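Local coordinates for protein putative methyltransferase (Emericella variicolor, PDB 7DMB) that is probably a trans-acting methyltransferase of calbistrin biosynthesis, binding S-adenosyl-L-homocysteine, the demethylated form of its presumed methyl donor, at residues 203-208 with 282-287; 258-263 with 267-272. All coordinates share one frame; numbering follows the deposited sequence.

Both interactions border the S-adenosyl-L-homocysteine pocket. Interaction 1 brings the loops after strands 200-205 and 276-282 together around the amino group of the homocysteine part and packs on the ribose and one side of the base. Interaction 2 hydrogen-bonds the adenine edge through D261 and I262; the centres of the two interactions are about 13 Å apart. Along the chain, 258-263 and 267-272 both fall between the two segments of interaction 1. The two meet directly in an apolar seam: I205 CD1 packs 3.5 Å from L260 CD2 and 3.6 Å from I262 CD1, while L203 CD1 sits 3.9 Å from F271 CE1. Side chains of strand 200-205 thus pack against those of the adenine-binding segment and F271.

Interaction 1 (203-208 with 282-287); sequences LEIGAG and SNVLHA. With SAH (S-adenosyl-L-homocysteine), chain C.
The ligand's amino nitrogen, N of SAH, is held by backbone carbonyls from both segments: it donates to G206 O at 2.9 Å and to S282 O at 3.2 Å, with a weak third bond to A207 O. Three carbonyl oxygens converging on one nitrogen would suit a protonated ammonium. Close by, a water bridges the two segments. It accepts from S282 N at 2.8 Å and lies within donating distance of I205 O, 2.7 Å away, and of E204 OE2; once further acceptors around it are counted, there are more than its two protons can serve.

Apolar contact closes the rest. V284 sends CG2 anti to its backbone N (CG1 at chi1 47°), and V284 CG2 lies 3.2 Å from SAH O4' on the ribose and also reaches adenine C4; the same methyl is 4.0 Å from I205 CG2. The two side chains cross at about a right angle, and V284 CG1 rests near I205 O. G206 CA comes to 3.9 Å from V284 CG2. G206 and G208 fit the glycine-rich loop of Rossmann-like methyltransferases. Strands 200-205 and 276-282 are parallel neighbours in the central sheet, with 229-236 flanking the first, 306-313 the second, and helix 291-301 following the V284 loop.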
ATOM      1  N   LEU A 203      14.137  -8.953   5.477  1.00 13.20           N
ATOM      2  CA  LEU A 203      14.395  -7.956   4.450  1.00 14.15           C
ATOM      3  C   LEU A 203      13.061  -7.344   4.056  1.00 14.48           C
ATOM      4  O   LEU A 203      12.100  -8.077   3.801  1.00 16.40           O
ATOM      5  CB  LEU A 203      15.086  -8.569   3.230  1.00 13.35           C
ATOM      6  CG  LEU A 203      15.570  -7.598   2.144  1.00 11.72           C
ATOM      7  CD1 LEU A 203      16.961  -7.991   1.644  1.00 12.08           C
ATOM      8  CD2 LEU A 203      14.584  -7.550   1.002  1.00 10.20           C
ATOM      9  N   GLU A 204      12.981  -6.018   4.011  1.00 13.34           N
ATOM     10  CA  GLU A 204      11.766  -5.366   3.512  1.00 12.41           C
ATOM     11  C   GLU A 204      12.030  -4.728   2.146  1.00 12.47           C
ATOM     12  O   GLU A 204      12.961  -3.920   1.997  1.00 11.42           O
ATOM     13  CB  GLU A 204      11.231  -4.329   4.500  1.00 13.36           C
ATOM     14  CG  GLU A 204      10.042  -3.550   3.949  1.00 10.20           C
ATOM     15  CD  GLU A 204       9.444  -2.648   4.982  1.00 13.67           C
ATOM     16  OE1 GLU A 204       9.996  -2.614   6.108  1.00 12.06           O
ATOM     17  OE2 GLU A 204       8.434  -1.973   4.677  1.00  9.94           O
ATOM     18  N   ILE A 205      11.223  -5.123   1.149  1.00 11.40           N
ATOM     19  CA  ILE A 205      11.234  -4.532  -0.187  1.00 10.06           C
ATOM     20  C   ILE A 205      10.507  -3.193  -0.141  1.00 12.14           C
ATOM     21  O   ILE A 205       9.479  -3.061   0.532  1.00 11.75           O
ATOM     22  CB  ILE A 205      10.544  -5.463  -1.214  1.00 14.14           C
ATOM     23  CG1 ILE A 205      11.094  -6.890  -1.154  1.00 15.94           C
ATOM     24  CG2 ILE A 205      10.642  -4.886  -2.642  1.00  7.25           C
ATOM     25  CD1 ILE A 205      12.479  -6.990  -1.668  1.00 14.74           C
ATOM     26  N   GLY A 206      11.017  -2.213  -0.889  1.00 10.95           N
ATOM     27  CA  GLY A 206      10.364  -0.924  -1.079  1.00 15.23           C
ATOM     28  C   GLY A 206       9.786  -0.306   0.178  1.00 11.02           C
ATOM     29  O   GLY A 206       8.639   0.137   0.188  1.00 12.93           O
ATOM     30  N   ALA A 207      10.563  -0.323   1.258  1.00 12.59           N
ATOM     31  CA  ALA A 207      10.080   0.121   2.559  1.00 12.49           C
ATOM     32  C   ALA A 207       9.716   1.604   2.565  1.00 13.91           C
ATOM     33  O   ALA A 207       8.899   2.032   3.392  1.00 11.82           O
ATOM     34  CB  ALA A 207      11.144  -0.164   3.607  1.00 11.57           C
ATOM     35  N   GLY A 208      10.328   2.380   1.685  1.00 14.26           N
ATOM     36  CA  GLY A 208       9.925   3.753   1.437  1.00 16.78           C
ATOM     37  C   GLY A 208      10.028   4.632   2.660  1.00 15.15           C
ATOM     38  O   GLY A 208      11.096   4.783   3.254  1.00 16.38           O
ATOM     39  N   SER A 282       5.096  -3.953   1.421  1.00  8.01           N
ATOM     40  CA  SER A 282       3.801  -3.290   1.556  1.00 12.65           C
ATOM     41  C   SER A 282       3.640  -2.335   0.381  1.00 12.86           C
ATOM     42  O   SER A 282       4.306  -1.294   0.306  1.00 12.60           O
ATOM     43  CB  SER A 282       3.677  -2.566   2.889  1.00 14.41           C
ATOM     44  OG  SER A 282       2.492  -1.787   2.973  1.00 13.92           O
ATOM     45  N   ASN A 283       2.776  -2.736  -0.545  1.00 10.99           N
ATOM     46  CA  ASN A 283       2.305  -1.892  -1.631  1.00 13.69           C
ATOM     47  C   ASN A 283       3.464  -1.417  -2.506  1.00 15.26           C
ATOM     48  O   ASN A 283       3.482  -0.291  -3.000  1.00 15.10           O
ATOM     49  CB  ASN A 283       1.463  -0.742  -1.077  1.00 12.71           C
ATOM     50  CG  ASN A 283       0.035  -1.191  -0.775  1.00 17.49           C
ATOM     51  OD1 ASN A 283      -0.660  -1.704  -1.662  1.00 12.42           O
ATOM     52  ND2 ASN A 283      -0.380  -1.071   0.489  1.00 15.80           N
ATOM     53  N   VAL A 284       4.414  -2.326  -2.742  1.00 13.56           N
ATOM     54  CA  VAL A 284       5.507  -2.113  -3.674  1.00 10.82           C
ATOM     55  C   VAL A 284       5.462  -3.109  -4.828  1.00 11.65           C
ATOM     56  O   VAL A 284       5.743  -2.753  -5.981  1.00 12.56           O
ATOM     57  CB  VAL A 284       6.878  -2.178  -2.952  1.00 14.09           C
ATOM     58  CG1 VAL A 284       6.961  -3.403  -2.029  1.00 11.15           C
ATOM     59  CG2 VAL A 284       8.012  -2.198  -3.968  1.00 13.83           C
ATOM     60  N   LEU A 285       5.075  -4.359  -4.558  1.00 14.60           N
ATOM     61  CA  LEU A 285       5.161  -5.374  -5.602  1.00 12.39           C
ATOM     62  C   LEU A 285       4.269  -5.023  -6.792  1.00 14.32           C
ATOM     63  O   LEU A 285       4.658  -5.237  -7.943  1.00 13.04           O
ATOM     64  CB  LEU A 285       4.826  -6.761  -5.036  1.00  8.99           C
ATOM     65  CG  LEU A 285       5.721  -7.344  -3.906  1.00 13.47           C
ATOM     66  CD1 LEU A 285       5.481  -8.842  -3.693  1.00 10.88           C
ATOM     67  CD2 LEU A 285       7.188  -7.085  -4.142  1.00 10.91           C
ATOM     68  N   HIS A 286       3.091  -4.436  -6.545  1.00 11.94           N
ATOM     69  CA  HIS A 286       2.225  -4.086  -7.670  1.00 14.89           C
ATOM     70  C   HIS A 286       2.817  -2.976  -8.534  1.00 16.54           C
ATOM     71  O   HIS A 286       2.328  -2.753  -9.649  1.00 16.12           O
ATOM     72  CB  HIS A 286       0.821  -3.688  -7.185  1.00 13.21           C
ATOM     73  CG  HIS A 286       0.750  -2.344  -6.525  1.00 15.19           C
ATOM     74  ND1 HIS A 286       0.359  -2.184  -5.212  1.00 14.27           N
ATOM     75  CD2 HIS A 286       0.991  -1.099  -7.000  1.00 13.55           C
ATOM     76  CE1 HIS A 286       0.369  -0.900  -4.906  1.00 15.67           C
ATOM     77  NE2 HIS A 286       0.755  -0.220  -5.971  1.00 15.38           N
ATOM     78  N   ALA A 287       3.835  -2.260  -8.031  1.00 14.88           N
ATOM     79  CA  ALA A 287       4.519  -1.238  -8.818  1.00 17.00           C
ATOM     80  C   ALA A 287       5.546  -1.822  -9.782  1.00 16.47           C
ATOM     81  O   ALA A 287       6.098  -1.082 -10.604  1.00 21.46           O
ATOM     82  CB  ALA A 287       5.200  -0.215  -7.896  1.00 16.31           C
TER
HETATM   83  N   SAH C 401       6.260   0.778   1.735  1.00 15.46           N
HETATM   84  CA  SAH C 401       5.894   2.170   1.352  1.00 14.67           C
HETATM   85  CB  SAH C 401       4.469   2.253   0.794  1.00 15.20           C
HETATM   86  CG  SAH C 401       4.381   1.860  -0.665  1.00 17.36           C
HETATM   87  SD  SAH C 401       5.146   3.052  -1.807  1.00 20.33           S
HETATM   88  C   SAH C 401       6.026   3.081   2.574  1.00 17.36           C
HETATM   89  O   SAH C 401       6.540   4.202   2.377  1.00 17.92           O
HETATM   90  OXT SAH C 401       5.639   2.625   3.676  1.00 15.90           O
HETATM   91  C5' SAH C 401       6.093   1.942  -2.880  1.00 18.53           C
HETATM   92  C4' SAH C 401       7.568   1.940  -2.539  1.00 17.74           C
HETATM   93  O4' SAH C 401       8.224   0.900  -3.304  1.00 14.96           O
HETATM   94  C3' SAH C 401       8.284   3.249  -2.880  1.00 16.97           C
HETATM   95  O3' SAH C 401       9.087   3.647  -1.776  1.00 18.10           O
HETATM   96  C2' SAH C 401       9.098   2.889  -4.127  1.00 16.11           C
HETATM   97  O2' SAH C 401      10.300   3.614  -4.282  1.00 17.30           O
HETATM   98  C1' SAH C 401       9.390   1.412  -3.900  1.00 15.98           C
HETATM   99  N9  SAH C 401       9.620   0.681  -5.141  1.00 13.67           N
HETATM  100  C8  SAH C 401       9.015   0.940  -6.345  1.00 16.71           C
HETATM  101  N7  SAH C 401       9.388   0.130  -7.303  1.00 11.81           N
HETATM  102  C5  SAH C 401      10.310  -0.711  -6.700  1.00 14.15           C
HETATM  103  C6  SAH C 401      11.070  -1.787  -7.196  1.00 15.14           C
HETATM  104  N6  SAH C 401      11.023  -2.202  -8.458  1.00 11.64           N
HETATM  105  N1  SAH C 401      11.898  -2.420  -6.327  1.00 14.53           N
HETATM  106  C2  SAH C 401      11.941  -1.993  -5.059  1.00 11.65           C
HETATM  107  N3  SAH C 401      11.270  -0.998  -4.483  1.00 15.63           N
HETATM  108  C4  SAH C 401      10.461  -0.383  -5.364  1.00 12.32           C
HETATM  109  O   HOH W   1       7.262  -2.258   1.937  1.00 11.31           O

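Interaction 2 (258-263 with 267-272); sequences RALDIS and VEQGFE. With SAH (S-adenosyl-L-homocysteine), chain C.
Q269 pairs its side-chain amide with the backbone of D261 through two bonds. D261 N donates to Q269 OE1 at 2.9 Å, nearly straight (172°) and in the carbonyl plane, on a lone pair; Q269 NE2 returns a bond to D261 O at 2.7 Å, from a position tilted out of that carbonyl's plane. Both backbone polar groups of D261 are therefore satisfied by a single side chain, extended beyond CG to reach them. Q269 NE2 also donates to D265 O, and the three bonds together fix the rotation of the amide. L260 CD1 lies against this amide, 3.5 Å from Q269 OE1.

The D261 carboxylate serves the ligand. Its OD2 accepts from SAH N6 at 3.0 Å, and also from S263 N, which makes an Asx turn; S263 OG also lies close to OD2, too close for the bond to be taken at face value. I262 N completes the adenine edge by donating to SAH N1 at 3.1 Å. Recognition of N6 by an acidic side chain and of N1 by the next backbone N-H is an arrangement well known in Rossmann-like methyltransferases, here just beyond edge strand 255-259.

At the other end the R258 guanidinium lies flat on the F271 ring, planes 16° apart, its CZ 4.0 Å from the ring centroid in a cation-pi stack over the face. A bend at chi3 (54°) turns the guanidinium back across the ring. R258 NH2 donates to G270 O, which lies in the guanidinium plane, although the donor stands above the carbonyl's own plane; a water bridges R258 NH1 to the same oxygen. A type I turn, V267 to G270, presents that carbonyl, and A259 O meets the edge of the F271 ring, 3.3 Å from CE2.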
ATOM      1  N   ARG A 258      19.909  -0.486   2.295  1.00 12.44           N
ATOM      2  CA  ARG A 258      20.565  -0.886   1.060  1.00 13.14           C
ATOM      3  C   ARG A 258      19.567  -0.803  -0.090  1.00 17.31           C
ATOM      4  O   ARG A 258      18.400  -1.175   0.071  1.00 16.60           O
ATOM      5  CB  ARG A 258      21.128  -2.315   1.177  1.00 15.51           C
ATOM      6  CG  ARG A 258      22.099  -2.564   2.371  1.00 16.59           C
ATOM      7  CD  ARG A 258      22.584  -4.046   2.436  1.00 17.26           C
ATOM      8  NE  ARG A 258      23.176  -4.479   1.174  1.00 19.77           N
ATOM      9  CZ  ARG A 258      23.322  -5.742   0.787  1.00 21.38           C
ATOM     10  NH1 ARG A 258      22.914  -6.737   1.559  1.00 19.98           N
ATOM     11  NH2 ARG A 258      23.867  -6.008  -0.393  1.00 19.57           N
ATOM     12  N   ALA A 259      20.015  -0.320  -1.248  1.00 12.88           N
ATOM     13  CA  ALA A 259      19.107  -0.214  -2.388  1.00 14.34           C
ATOM     14  C   ALA A 259      18.834  -1.589  -2.988  1.00 16.25           C
ATOM     15  O   ALA A 259      19.679  -2.490  -2.939  1.00 17.38           O
ATOM     16  CB  ALA A 259      19.679   0.716  -3.459  1.00 13.24           C
ATOM     17  N   LEU A 260      17.636  -1.751  -3.558  1.00 12.27           N
ATOM     18  CA  LEU A 260      17.254  -3.012  -4.187  1.00 11.40           C
ATOM     19  C   LEU A 260      16.068  -2.793  -5.113  1.00 16.95           C
ATOM     20  O   LEU A 260      15.043  -2.221  -4.709  1.00 12.79           O
ATOM     21  CB  LEU A 260      16.903  -4.077  -3.153  1.00 10.89           C
ATOM     22  CG  LEU A 260      16.283  -5.328  -3.777  1.00 12.89           C
ATOM     23  CD1 LEU A 260      17.319  -6.025  -4.663  1.00 13.35           C
ATOM     24  CD2 LEU A 260      15.780  -6.284  -2.721  1.00 15.96           C
ATOM     25  N   ASP A 261      16.226  -3.256  -6.353  1.00 18.99           N
ATOM     26  CA  ASP A 261      15.181  -3.284  -7.368  1.00 17.80           C
ATOM     27  C   ASP A 261      14.680  -4.719  -7.454  1.00 16.58           C
ATOM     28  O   ASP A 261      15.362  -5.580  -8.024  1.00 16.84           O
ATOM     29  CB  ASP A 261      15.741  -2.814  -8.710  1.00 15.76           C
ATOM     30  CG  ASP A 261      14.698  -2.798  -9.827  1.00 17.92           C
ATOM     31  OD1 ASP A 261      15.033  -2.248 -10.896  1.00 19.75           O
ATOM     32  OD2 ASP A 261      13.576  -3.350  -9.662  1.00 15.87           O
ATOM     33  N   ILE A 262      13.491  -4.981  -6.898  1.00 14.05           N
ATOM     34  CA  ILE A 262      12.986  -6.356  -6.845  1.00 12.95           C
ATOM     35  C   ILE A 262      12.495  -6.858  -8.196  1.00 17.03           C
ATOM     36  O   ILE A 262      12.272  -8.071  -8.352  1.00 19.81           O
ATOM     37  CB  ILE A 262      11.896  -6.479  -5.760  1.00 13.06           C
ATOM     38  CG1 ILE A 262      11.636  -7.946  -5.364  1.00 14.35           C
ATOM     39  CG2 ILE A 262      10.602  -5.788  -6.199  1.00 12.62           C
ATOM     40  CD1 ILE A 262      12.846  -8.711  -4.845  1.00 13.29           C
ATOM     41  N   SER A 263      12.357  -5.981  -9.197  1.00 17.16           N
ATOM     42  CA  SER A 263      12.048  -6.462 -10.544  1.00 17.58           C
ATOM     43  C   SER A 263      13.237  -7.132 -11.231  1.00 21.28           C
ATOM     44  O   SER A 263      13.061  -7.670 -12.327  1.00 18.91           O
ATOM     45  CB  SER A 263      11.520  -5.324 -11.439  1.00 19.20           C
ATOM     46  OG  SER A 263      12.484  -4.305 -11.694  1.00 13.94           O
ATOM     47  N   VAL A 267      20.670 -11.282  -6.502  1.00 17.67           N
ATOM     48  CA  VAL A 267      22.050 -11.750  -6.350  1.00 13.78           C
ATOM     49  C   VAL A 267      23.011 -10.846  -7.117  1.00 17.30           C
ATOM     50  O   VAL A 267      24.073 -10.465  -6.606  1.00 19.92           O
ATOM     51  CB  VAL A 267      22.187 -13.218  -6.791  1.00 16.20           C
ATOM     52  CG1 VAL A 267      23.623 -13.744  -6.471  1.00 13.57           C
ATOM     53  CG2 VAL A 267      21.135 -14.088  -6.121  1.00 14.28           C
ATOM     54  N   GLU A 268      22.661 -10.494  -8.362  1.00 16.06           N
ATOM     55  CA  GLU A 268      23.536  -9.619  -9.142  1.00 22.24           C
ATOM     56  C   GLU A 268      23.632  -8.222  -8.520  1.00 22.05           C
ATOM     57  O   GLU A 268      24.658  -7.542  -8.674  1.00 21.26           O
ATOM     58  CB  GLU A 268      23.048  -9.561 -10.598  1.00 23.03           C
ATOM     59  CG  GLU A 268      23.926  -8.747 -11.589  1.00 26.54           C
ATOM     60  CD  GLU A 268      25.337  -9.317 -11.783  1.00 30.10           C
ATOM     61  OE1 GLU A 268      25.536 -10.539 -11.594  1.00 24.07           O
ATOM     62  OE2 GLU A 268      26.253  -8.532 -12.118  1.00 33.33           O
ATOM     63  N   GLN A 269      22.595  -7.791  -7.792  1.00 16.13           N
ATOM     64  CA  GLN A 269      22.616  -6.510  -7.085  1.00 14.18           C
ATOM     65  C   GLN A 269      23.383  -6.553  -5.766  1.00 17.52           C
ATOM     66  O   GLN A 269      23.464  -5.520  -5.092  1.00 17.57           O
ATOM     67  CB  GLN A 269      21.183  -6.023  -6.827  1.00 15.37           C
ATOM     68  CG  GLN A 269      20.370  -5.798  -8.103  1.00 14.22           C
ATOM     69  CD  GLN A 269      18.954  -5.372  -7.811  1.00 16.17           C
ATOM     70  OE1 GLN A 269      18.713  -4.258  -7.322  1.00 16.45           O
ATOM     71  NE2 GLN A 269      18.005  -6.260  -8.084  1.00 13.11           N
ATOM     72  N   GLY A 270      23.939  -7.699  -5.379  1.00 13.66           N
ATOM     73  CA  GLY A 270      24.737  -7.793  -4.175  1.00 15.68           C
ATOM     74  C   GLY A 270      24.078  -8.433  -2.970  1.00 17.84           C
ATOM     75  O   GLY A 270      24.597  -8.279  -1.856  1.00 18.62           O
ATOM     76  N   PHE A 271      22.964  -9.142  -3.158  1.00 15.78           N
ATOM     77  CA  PHE A 271      22.231  -9.804  -2.089  1.00 18.10           C
ATOM     78  C   PHE A 271      22.463 -11.309  -2.168  1.00 19.40           C
ATOM     79  O   PHE A 271      22.690 -11.857  -3.251  1.00 14.79           O
ATOM     80  CB  PHE A 271      20.732  -9.472  -2.183  1.00 18.47           C
ATOM     81  CG  PHE A 271      20.430  -8.030  -1.857  1.00 17.46           C
ATOM     82  CD1 PHE A 271      20.120  -7.648  -0.552  1.00 16.90           C
ATOM     83  CD2 PHE A 271      20.544  -7.044  -2.831  1.00 14.40           C
ATOM     84  CE1 PHE A 271      19.879  -6.318  -0.235  1.00 16.17           C
ATOM     85  CE2 PHE A 271      20.308  -5.706  -2.525  1.00 16.15           C
ATOM     86  CZ  PHE A 271      19.972  -5.347  -1.220  1.00 17.95           C
ATOM     87  N   GLU A 272      22.426 -11.972  -1.009  1.00 19.43           N
ATOM     88  CA  GLU A 272      22.752 -13.394  -0.921  1.00 19.01           C
ATOM     89  C   GLU A 272      21.482 -14.226  -1.076  1.00 17.81           C
ATOM     90  O   GLU A 272      20.496 -13.998  -0.374  1.00 19.37           O
ATOM     91  CB  GLU A 272      23.446 -13.718   0.404  1.00 12.91           C
ATOM     92  CG  GLU A 272      23.577 -15.197   0.670  1.00 24.31           C
ATOM     93  CD  GLU A 272      24.565 -15.536   1.778  1.00 32.95           C
ATOM     94  OE1 GLU A 272      25.157 -16.632   1.704  1.00 36.09           O
ATOM     95  OE2 GLU A 272      24.742 -14.722   2.714  1.00 30.00           O
TER
HETATM   96  N   SAH C 401       6.260   0.778   1.735  1.00 15.46           N
HETATM   97  CA  SAH C 401       5.894   2.170   1.352  1.00 14.67           C
HETATM   98  CB  SAH C 401       4.469   2.253   0.794  1.00 15.20           C
HETATM   99  CG  SAH C 401       4.381   1.860  -0.665  1.00 17.36           C
HETATM  100  SD  SAH C 401       5.146   3.052  -1.807  1.00 20.33           S
HETATM  101  C   SAH C 401       6.026   3.081   2.574  1.00 17.36           C
HETATM  102  O   SAH C 401       6.540   4.202   2.377  1.00 17.92           O
HETATM  103  OXT SAH C 401       5.639   2.625   3.676  1.00 15.90           O
HETATM  104  C5' SAH C 401       6.093   1.942  -2.880  1.00 18.53           C
HETATM  105  C4' SAH C 401       7.568   1.940  -2.539  1.00 17.74           C
HETATM  106  O4' SAH C 401       8.224   0.900  -3.304  1.00 14.96           O
HETATM  107  C3' SAH C 401       8.284   3.249  -2.880  1.00 16.97           C
HETATM  108  O3' SAH C 401       9.087   3.647  -1.776  1.00 18.10           O
HETATM  109  C2' SAH C 401       9.098   2.889  -4.127  1.00 16.11           C
HETATM  110  O2' SAH C 401      10.300   3.614  -4.282  1.00 17.30           O
HETATM  111  C1' SAH C 401       9.390   1.412  -3.900  1.00 15.98           C
HETATM  112  N9  SAH C 401       9.620   0.681  -5.141  1.00 13.67           N
HETATM  113  C8  SAH C 401       9.015   0.940  -6.345  1.00 16.71           C
HETATM  114  N7  SAH C 401       9.388   0.130  -7.303  1.00 11.81           N
HETATM  115  C5  SAH C 401      10.310  -0.711  -6.700  1.00 14.15           C
HETATM  116  C6  SAH C 401      11.070  -1.787  -7.196  1.00 15.14           C
HETATM  117  N6  SAH C 401      11.023  -2.202  -8.458  1.00 11.64           N
HETATM  118  N1  SAH C 401      11.898  -2.420  -6.327  1.00 14.53           N
HETATM  119  C2  SAH C 401      11.941  -1.993  -5.059  1.00 11.65           C
HETATM  120  N3  SAH C 401      11.270  -0.998  -4.483  1.00 15.63           N
HETATM  121  C4  SAH C 401      10.461  -0.383  -5.364  1.00 12.32           C
HETATM  122  O   HOH W   2      24.630  -9.374   1.226  1.00 22.91           O